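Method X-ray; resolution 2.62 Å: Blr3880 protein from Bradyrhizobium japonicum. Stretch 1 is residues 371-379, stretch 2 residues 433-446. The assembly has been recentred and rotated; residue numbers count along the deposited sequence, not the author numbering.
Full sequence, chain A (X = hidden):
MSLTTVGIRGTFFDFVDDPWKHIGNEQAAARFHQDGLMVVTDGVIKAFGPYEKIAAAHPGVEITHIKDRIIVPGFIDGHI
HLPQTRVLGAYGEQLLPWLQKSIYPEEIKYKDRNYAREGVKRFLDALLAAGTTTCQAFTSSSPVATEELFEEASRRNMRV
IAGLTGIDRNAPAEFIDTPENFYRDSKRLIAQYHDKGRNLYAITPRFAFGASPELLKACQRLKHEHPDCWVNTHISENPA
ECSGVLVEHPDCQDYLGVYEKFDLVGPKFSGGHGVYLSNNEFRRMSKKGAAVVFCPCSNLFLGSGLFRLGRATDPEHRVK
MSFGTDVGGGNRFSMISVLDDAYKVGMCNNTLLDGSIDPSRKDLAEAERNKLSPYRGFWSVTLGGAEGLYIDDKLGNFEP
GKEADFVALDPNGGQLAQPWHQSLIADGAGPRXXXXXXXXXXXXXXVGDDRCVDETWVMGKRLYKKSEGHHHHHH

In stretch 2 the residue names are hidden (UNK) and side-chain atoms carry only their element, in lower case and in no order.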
# COMPACT_ATOMS: atom_id res chain seq x y z
N LYS A 371 -16.79 -3.84 1.88
CA LYS A 371 -16.06 -3.45 3.08
C LYS A 371 -15.31 -4.67 3.59
O LYS A 371 -15.92 -5.64 4.03
CB LYS A 371 -17.03 -2.97 4.15
CG LYS A 371 -17.80 -1.73 3.78
CD LYS A 371 -18.68 -1.31 4.94
CE LYS A 371 -19.40 -0.02 4.66
NZ LYS A 371 -20.28 0.36 5.81
N LEU A 372 -13.98 -4.63 3.53
CA LEU A 372 -13.20 -5.77 3.98
C LEU A 372 -12.90 -5.70 5.47
O LEU A 372 -11.91 -5.13 5.89
CB LEU A 372 -11.89 -5.86 3.19
CG LEU A 372 -11.25 -7.25 3.17
CD1 LEU A 372 -12.17 -8.22 2.43
CD2 LEU A 372 -9.89 -7.18 2.50
N SER A 373 -13.78 -6.30 6.27
CA SER A 373 -13.60 -6.31 7.71
C SER A 373 -12.45 -7.23 8.07
O SER A 373 -11.98 -8.00 7.23
CB SER A 373 -14.88 -6.80 8.40
OG SER A 373 -15.19 -8.13 8.02
N PRO A 374 -11.97 -7.17 9.33
CA PRO A 374 -10.87 -8.06 9.69
C PRO A 374 -11.35 -9.50 9.60
O PRO A 374 -10.56 -10.41 9.40
CB PRO A 374 -10.53 -7.62 11.11
CG PRO A 374 -11.80 -7.07 11.62
CD PRO A 374 -12.31 -6.28 10.45
N TYR A 375 -12.66 -9.69 9.73
CA TYR A 375 -13.26 -11.03 9.64
C TYR A 375 -13.21 -11.54 8.21
O TYR A 375 -12.80 -12.67 7.96
CB TYR A 375 -14.71 -11.00 10.11
CG TYR A 375 -14.85 -10.75 11.59
CD1 TYR A 375 -14.70 -11.78 12.51
CD2 TYR A 375 -15.15 -9.49 12.08
CE1 TYR A 375 -14.85 -11.56 13.87
CE2 TYR A 375 -15.30 -9.26 13.43
CZ TYR A 375 -15.15 -10.29 14.33
OH TYR A 375 -15.32 -10.04 15.68
N ARG A 376 -13.66 -10.70 7.28
CA ARG A 376 -13.68 -11.06 5.86
C ARG A 376 -12.28 -11.17 5.27
O ARG A 376 -11.99 -12.08 4.49
CB ARG A 376 -14.48 -10.01 5.08
CG ARG A 376 -15.97 -10.00 5.36
CD ARG A 376 -16.64 -8.79 4.73
NE ARG A 376 -18.10 -8.87 4.81
CZ ARG A 376 -18.93 -7.91 4.41
NH1 ARG A 376 -18.44 -6.79 3.90
NH2 ARG A 376 -20.24 -8.07 4.51
N GLY A 377 -11.41 -10.24 5.64
CA GLY A 377 -10.06 -10.24 5.13
C GLY A 377 -9.24 -11.44 5.55
O GLY A 377 -8.57 -12.07 4.73
N PHE A 378 -9.29 -11.77 6.83
CA PHE A 378 -8.54 -12.90 7.35
C PHE A 378 -9.13 -14.26 7.04
O PHE A 378 -8.43 -15.27 7.10
CB PHE A 378 -8.30 -12.73 8.83
CG PHE A 378 -7.08 -11.92 9.12
CD1 PHE A 378 -5.82 -12.46 8.89
CD2 PHE A 378 -7.18 -10.59 9.52
CE1 PHE A 378 -4.68 -11.69 9.06
CE2 PHE A 378 -6.04 -9.81 9.68
CZ PHE A 378 -4.79 -10.37 9.45
N TRP A 379 -10.42 -14.29 6.72
CA TRP A 379 -11.07 -15.53 6.35
C TRP A 379 -10.59 -15.79 4.92
O TRP A 379 -10.31 -16.92 4.55
CB TRP A 379 -12.59 -15.37 6.37
CG TRP A 379 -13.33 -16.55 5.76
CD1 TRP A 379 -13.63 -17.73 6.37
CD2 TRP A 379 -13.82 -16.65 4.42
NE1 TRP A 379 -14.28 -18.56 5.49
CE2 TRP A 379 -14.41 -17.92 4.29
CE3 TRP A 379 -13.81 -15.80 3.31
CZ2 TRP A 379 -14.99 -18.36 3.09
CZ3 TRP A 379 -14.39 -16.23 2.12
CH2 TRP A 379 -14.97 -17.50 2.03
N UNK A 433 -11.37 -10.84 23.96
CA UNK A 433 -12.58 -11.34 23.30
C UNK A 433 -12.38 -11.39 21.79
O UNK A 433 -11.50 -10.72 21.25
o UNK A 433 -13.51 -9.14 22.98
c UNK A 433 -13.98 -10.23 25.05
c UNK A 433 -13.77 -10.42 23.56
N UNK A 434 -13.21 -12.18 21.11
CA UNK A 434 -13.10 -12.30 19.66
C UNK A 434 -13.16 -10.93 18.97
O UNK A 434 -12.51 -10.72 17.95
c UNK A 434 -14.00 -13.36 17.60
c UNK A 434 -14.21 -13.19 19.08
c UNK A 434 -15.56 -12.58 19.36
N UNK A 435 -13.93 -10.00 19.53
CA UNK A 435 -14.04 -8.66 18.95
C UNK A 435 -12.74 -7.89 19.11
O UNK A 435 -12.31 -7.19 18.19
o UNK A 435 -17.11 -8.82 18.57
o UNK A 435 -16.90 -9.06 20.77
c UNK A 435 -15.17 -7.87 19.63
c UNK A 435 -16.49 -8.63 19.66
N UNK A 436 -12.11 -8.00 20.28
CA UNK A 436 -10.86 -7.28 20.48
C UNK A 436 -9.80 -7.88 19.58
O UNK A 436 -8.95 -7.17 19.06
c UNK A 436 -10.80 -6.57 24.33
c UNK A 436 -10.41 -7.36 21.95
c UNK A 436 -11.39 -6.76 22.94
o UNK A 436 -10.92 -5.46 24.88
o UNK A 436 -10.21 -7.54 24.87
N UNK A 437 -9.86 -9.20 19.38
CA UNK A 437 -8.89 -9.87 18.53
C UNK A 437 -9.06 -9.38 17.10
O UNK A 437 -8.09 -8.98 16.44
c UNK A 437 -9.08 -11.38 18.60
N UNK A 438 -10.29 -9.40 16.61
CA UNK A 438 -10.59 -8.95 15.26
C UNK A 438 -10.14 -7.50 15.10
O UNK A 438 -9.56 -7.10 14.09
c UNK A 438 -12.08 -9.07 14.98
N UNK A 439 -10.40 -6.72 16.13
CA UNK A 439 -10.05 -5.31 16.14
C UNK A 439 -8.54 -5.08 15.96
O UNK A 439 -8.14 -4.16 15.26
c UNK A 439 -10.54 -4.70 17.45
o UNK A 439 -10.89 -3.34 17.27
N UNK A 440 -7.71 -5.92 16.57
CA UNK A 440 -6.25 -5.78 16.45
C UNK A 440 -5.75 -6.34 15.12
O UNK A 440 -4.71 -5.91 14.62
c UNK A 440 -5.18 -5.52 21.72
se UNK A 440 -4.89 -6.89 20.36
c UNK A 440 -5.54 -6.52 17.59
c UNK A 440 -6.01 -6.13 18.96
N UNK A 441 -6.47 -7.31 14.58
CA UNK A 441 -6.11 -7.91 13.30
C UNK A 441 -6.33 -6.89 12.19
O UNK A 441 -5.62 -6.89 11.19
c UNK A 441 -7.55 -11.53 13.56
c UNK A 441 -6.56 -10.42 13.85
c UNK A 441 -6.94 -9.17 13.05
c UNK A 441 -5.16 -10.87 13.51
N UNK A 442 -7.32 -6.02 12.36
CA UNK A 442 -7.55 -5.00 11.35
C UNK A 442 -6.40 -4.01 11.40
O UNK A 442 -6.03 -3.42 10.39
c UNK A 442 -9.12 -1.99 10.51
c UNK A 442 -9.89 -1.75 8.24
c UNK A 442 -9.73 -3.93 9.25
c UNK A 442 -8.86 -4.25 11.59
c UNK A 442 -10.04 -3.12 8.15
c UNK A 442 -9.27 -3.37 10.44
c UNK A 442 -9.44 -1.18 9.41
N UNK A 443 -5.82 -3.82 12.59
CA UNK A 443 -4.70 -2.91 12.73
C UNK A 443 -3.46 -3.57 12.13
O UNK A 443 -2.56 -2.88 11.64
c UNK A 443 -4.47 -2.59 14.19
N UNK A 444 -3.39 -4.90 12.16
CA UNK A 444 -2.26 -5.60 11.58
C UNK A 444 -2.29 -5.35 10.07
O UNK A 444 -1.28 -5.00 9.47
c UNK A 444 -1.97 -7.43 13.25
c UNK A 444 -1.45 -7.85 10.87
c UNK A 444 -2.36 -7.12 11.82
N UNK A 445 -3.48 -5.52 9.49
CA UNK A 445 -3.72 -5.31 8.06
C UNK A 445 -3.40 -3.90 7.56
O UNK A 445 -2.61 -3.72 6.63
c UNK A 445 -8.01 -8.78 7.09
c UNK A 445 -5.69 -6.95 7.63
se UNK A 445 -7.64 -6.88 7.37
c UNK A 445 -5.19 -5.53 7.72
N UNK A 446 -4.03 -2.91 8.19
CA UNK A 446 -3.90 -1.52 7.78
C UNK A 446 -2.78 -0.66 8.36
O UNK A 446 -2.27 0.22 7.68
c UNK A 446 -6.22 -0.42 4.83
c UNK A 446 -6.46 -1.57 7.57
c UNK A 446 -5.23 -0.80 8.01
se UNK A 446 -6.42 -2.16 5.70
O HOH W 1 -15.50 -7.12 16.62

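Position 433 carries one carbon bearing an oxygen and a second carbon, and touches nothing on stretch 1. This is Thr 433, the N-cap: its OG1 accepts a hydrogen bond from the backbone N of position 436 at 3.2 Å. Position 434 has three carbons, branched at the first, with one methyl at the edge of the Tyr 375 ring; it is Val 434, its CG2 4.2 Å from Tyr 375 CE1.

Position 435 has two carbons, the second bearing two oxygens, one of them near Tyr 375 OH: Asp 435. Its OD1 lies 3.6 Å from Tyr 375 OH, with no direct hydrogen bond; a water joins them, 3.1 Å from Tyr 375 OH and donating to Asp 435 OD1 at 3.0 Å. Position 436 extends the same group by one carbon and points away: Glu 436. Position 437 is a single carbon without contact, Ala 437.

Position 438 also has one carbon, but this one points toward stretch 1 and sits over a face of the Tyr 375 ring, marking Ala 438. Its CB is 3.4 Å from Tyr 375 CZ and 3.9 Å from Pro 374 CG, while its O is 3.2 Å from Pro 374 CB.

Position 439 has one carbon and one oxygen, directed away: Ser 439. Position 440 is an unbranched chain of two carbons, selenium and a carbon, without contact; it is Met 440, selenomethionine. Position 441 has four carbons forked at the second, lying against the Phe 378 ring: Leu 441, whose CB is 3.5 Å from Phe 378 CE2 and whose CD2 lies over a face of that ring.

At position 442, one carbon leads to a six-carbon ring beside Pro 374 and Leu 372 O: Phe 442. Its CD1 is 3.7 Å from Pro 374 CD, and Leu 372 O approaches the ring edge. Position 443, a lone carbon out of reach, is Ala 443. Position 444 has three carbons branched at the first, at the edge of the Phe 378 ring: Val 444, its CG1 4.4 Å from Phe 378 CZ.

Position 445 is another unbranched selenium chain, reaching Gly 377 and Phe 378: Met 445, selenomethionine. Its CE lies 3.2 Å from Gly 377 CA, where a CB would clash with it, and 3.1 Å from Phe 378 CD2. Position 446, with the same atoms, is out of reach: Met 446, selenomethionine.

The helices cross at 66°, and the two stretches together bury 524 Å², both sides summed, without a direct hydrogen bond. Apolar packing dominates: Ala 438 packs against both Pro 374 and Tyr 375, and Met 445 extends to Gly 377.

Stretch 2 (433-446) TVDEAASMLFAVMM
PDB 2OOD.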